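Local coordinates for protein O-methyltransferase (Bacillus halodurans, PDB 2GPY) that is of unknown function but probably transfers a methyl group from S-adenosylmethionine to a hydroxyl oxygen of its acceptor, at residues R57-G62 and T80-E85. Sequence-based numbering, arbitrary orientation.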
loop_
_atom_site.group_PDB
_atom_site.type_symbol
_atom_site.label_atom_id
_atom_site.label_comp_id
_atom_site.label_asym_id
_atom_site.label_seq_id
_atom_site.Cartn_x
_atom_site.Cartn_y
_atom_site.Cartn_z
ATOM N N ARG B 57 5.809 -0.841 -14.518
ATOM C CA ARG B 57 7.025 -0.088 -14.894
ATOM C C ARG B 57 7.516 0.658 -13.655
ATOM O O ARG B 57 6.762 1.442 -13.060
ATOM C CB ARG B 57 6.712 0.919 -16.006
ATOM C CG ARG B 57 6.341 0.288 -17.380
ATOM C CD ARG B 57 6.028 1.365 -18.415
ATOM N NE ARG B 57 7.081 2.384 -18.506
ATOM C CZ ARG B 57 8.322 2.179 -18.952
ATOM N NH1 ARG B 57 8.726 0.975 -19.364
ATOM N NH2 ARG B 57 9.173 3.195 -18.982
ATOM N N ILE B 58 8.760 0.402 -13.262
ATOM C CA ILE B 58 9.349 0.992 -12.044
ATOM C C ILE B 58 10.628 1.722 -12.442
ATOM O O ILE B 58 11.453 1.194 -13.223
ATOM C CB ILE B 58 9.687 -0.099 -11.015
ATOM C CG1 ILE B 58 8.406 -0.865 -10.631
ATOM C CG2 ILE B 58 10.429 0.504 -9.758
ATOM C CD1 ILE B 58 8.670 -2.239 -9.942
ATOM N N LEU B 59 10.784 2.944 -11.939
ATOM C CA LEU B 59 12.034 3.699 -12.091
ATOM C C LEU B 59 12.700 3.859 -10.715
ATOM O O LEU B 59 12.065 4.267 -9.733
ATOM C CB LEU B 59 11.752 5.072 -12.702
ATOM C CG LEU B 59 12.957 6.018 -12.739
ATOM C CD1 LEU B 59 14.097 5.462 -13.618
ATOM C CD2 LEU B 59 12.521 7.381 -13.209
ATOM N N GLU B 60 13.980 3.520 -10.642
ATOM C CA GLU B 60 14.727 3.634 -9.403
ATOM C C GLU B 60 15.919 4.547 -9.593
ATOM O O GLU B 60 16.646 4.412 -10.573
ATOM C CB GLU B 60 15.224 2.247 -8.962
ATOM C CG GLU B 60 16.357 2.271 -7.942
ATOM C CD GLU B 60 16.777 0.859 -7.570
ATOM O OE1 GLU B 60 17.420 0.184 -8.402
ATOM O OE2 GLU B 60 16.373 0.422 -6.466
ATOM N N ILE B 61 16.129 5.456 -8.649
ATOM C CA ILE B 61 17.300 6.316 -8.710
ATOM C C ILE B 61 18.264 5.844 -7.639
ATOM O O ILE B 61 17.961 5.955 -6.444
ATOM C CB ILE B 61 16.943 7.788 -8.443
ATOM C CG1 ILE B 61 15.723 8.233 -9.293
ATOM C CG2 ILE B 61 18.198 8.694 -8.634
ATOM C CD1 ILE B 61 15.856 8.080 -10.806
ATOM N N GLY B 62 19.418 5.324 -8.067
ATOM C CA GLY B 62 20.420 4.836 -7.133
ATOM C C GLY B 62 20.444 3.326 -7.063
ATOM O O GLY B 62 20.017 2.737 -6.069
ATOM N N THR B 80 8.839 -4.215 -15.557
ATOM C CA THR B 80 10.171 -3.817 -16.020
ATOM C C THR B 80 10.654 -2.720 -15.110
ATOM O O THR B 80 9.849 -1.929 -14.566
ATOM C CB THR B 80 10.210 -3.370 -17.498
ATOM O OG1 THR B 80 9.441 -2.181 -17.669
ATOM C CG2 THR B 80 9.659 -4.442 -18.405
ATOM N N ILE B 81 11.965 -2.716 -14.913
ATOM C CA ILE B 81 12.606 -1.787 -14.033
ATOM C C ILE B 81 13.662 -1.033 -14.861
ATOM O O ILE B 81 14.362 -1.617 -15.714
ATOM C CB ILE B 81 13.250 -2.537 -12.866
ATOM C CG1 ILE B 81 12.152 -3.392 -12.161
ATOM C CG2 ILE B 81 13.918 -1.556 -11.900
ATOM C CD1 ILE B 81 12.580 -4.036 -10.935
ATOM N N VAL B 82 13.724 0.270 -14.635
ATOM C CA VAL B 82 14.804 1.086 -15.164
ATOM C C VAL B 82 15.501 1.613 -13.906
ATOM O O VAL B 82 14.832 2.082 -12.992
ATOM C CB VAL B 82 14.284 2.252 -16.011
ATOM C CG1 VAL B 82 15.458 3.157 -16.461
ATOM C CG2 VAL B 82 13.528 1.727 -17.233
ATOM N N SER B 83 16.824 1.528 -13.830
ATOM C CA SER B 83 17.527 2.025 -12.629
ATOM C C SER B 83 18.806 2.805 -12.989
ATOM O O SER B 83 19.499 2.438 -13.932
ATOM C CB SER B 83 17.863 0.844 -11.722
ATOM O OG SER B 83 18.417 1.258 -10.459
ATOM N N ILE B 84 19.099 3.877 -12.246
ATOM C CA ILE B 84 20.144 4.811 -12.600
ATOM C C ILE B 84 21.181 4.828 -11.483
ATOM O O ILE B 84 20.819 4.866 -10.312
ATOM C CB ILE B 84 19.603 6.238 -12.793
ATOM C CG1 ILE B 84 18.569 6.287 -13.922
ATOM C CG2 ILE B 84 20.752 7.163 -13.173
ATOM C CD1 ILE B 84 17.805 7.649 -13.980
ATOM N N GLU B 85 22.453 4.726 -11.857
ATOM C CA GLU B 85 23.558 4.737 -10.897
ATOM C C GLU B 85 24.702 5.619 -11.404
ATOM O O GLU B 85 25.112 5.519 -12.555
ATOM C CB GLU B 85 24.056 3.301 -10.656
ATOM C CG GLU B 85 25.304 3.162 -9.729
ATOM C CD GLU B 85 25.100 3.826 -8.380
ATOM O OE1 GLU B 85 24.029 3.633 -7.731
ATOM O OE2 GLU B 85 26.008 4.563 -7.983
#
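Ile58 and Glu60 tie the first strand of a Rossmann-like beta-alpha-beta unit, 57-61, to strand 80-85, the parallel strand reached through helix 67-75. The backbone ladder alternates in direction: Ile58 N donates to Thr80 O (2.9 Å) and Ile58 O accepts from Val82 N (2.8 Å), after which Glu60 repeats the pattern with Val82 O and Ile84 N. Beyond the strand, Gly62 N adds a rung to Ile84 O at 2.7 Å. Gly62 has a positive phi of 104°, where a CB would press on the preceding carbonyl. This turn follows the first strand, the place where class I methyltransferases carry the glycine-rich loop for S-adenosylmethionine, and a similar role is likely here. Glu85, ending the second strand where an acidic residue commonly binds the cofactor ribose, bends at chi2 (55°) and brings OE1 to 3.7 Å from Gly62 C; that oxygen accepts from Ala64 N and OE2 from Asp87 N.

Side chains alternate between the two faces. On one, Leu59 CD1 lies 3.9 Å from Val82 CG1, while Ile61 CD1 and Ile84 CD1 meet side by side at 3.7 Å, against Tyr146 of helix 139-146. On the opposite face, Ile58 CB lies 4.3 Å from Ile81 CG1, and the extended Glu60 chain directs OE1 toward Ser83 OG, which donates to it beneath helix 67-75, although the position of OG, and so the bond, is uncertain.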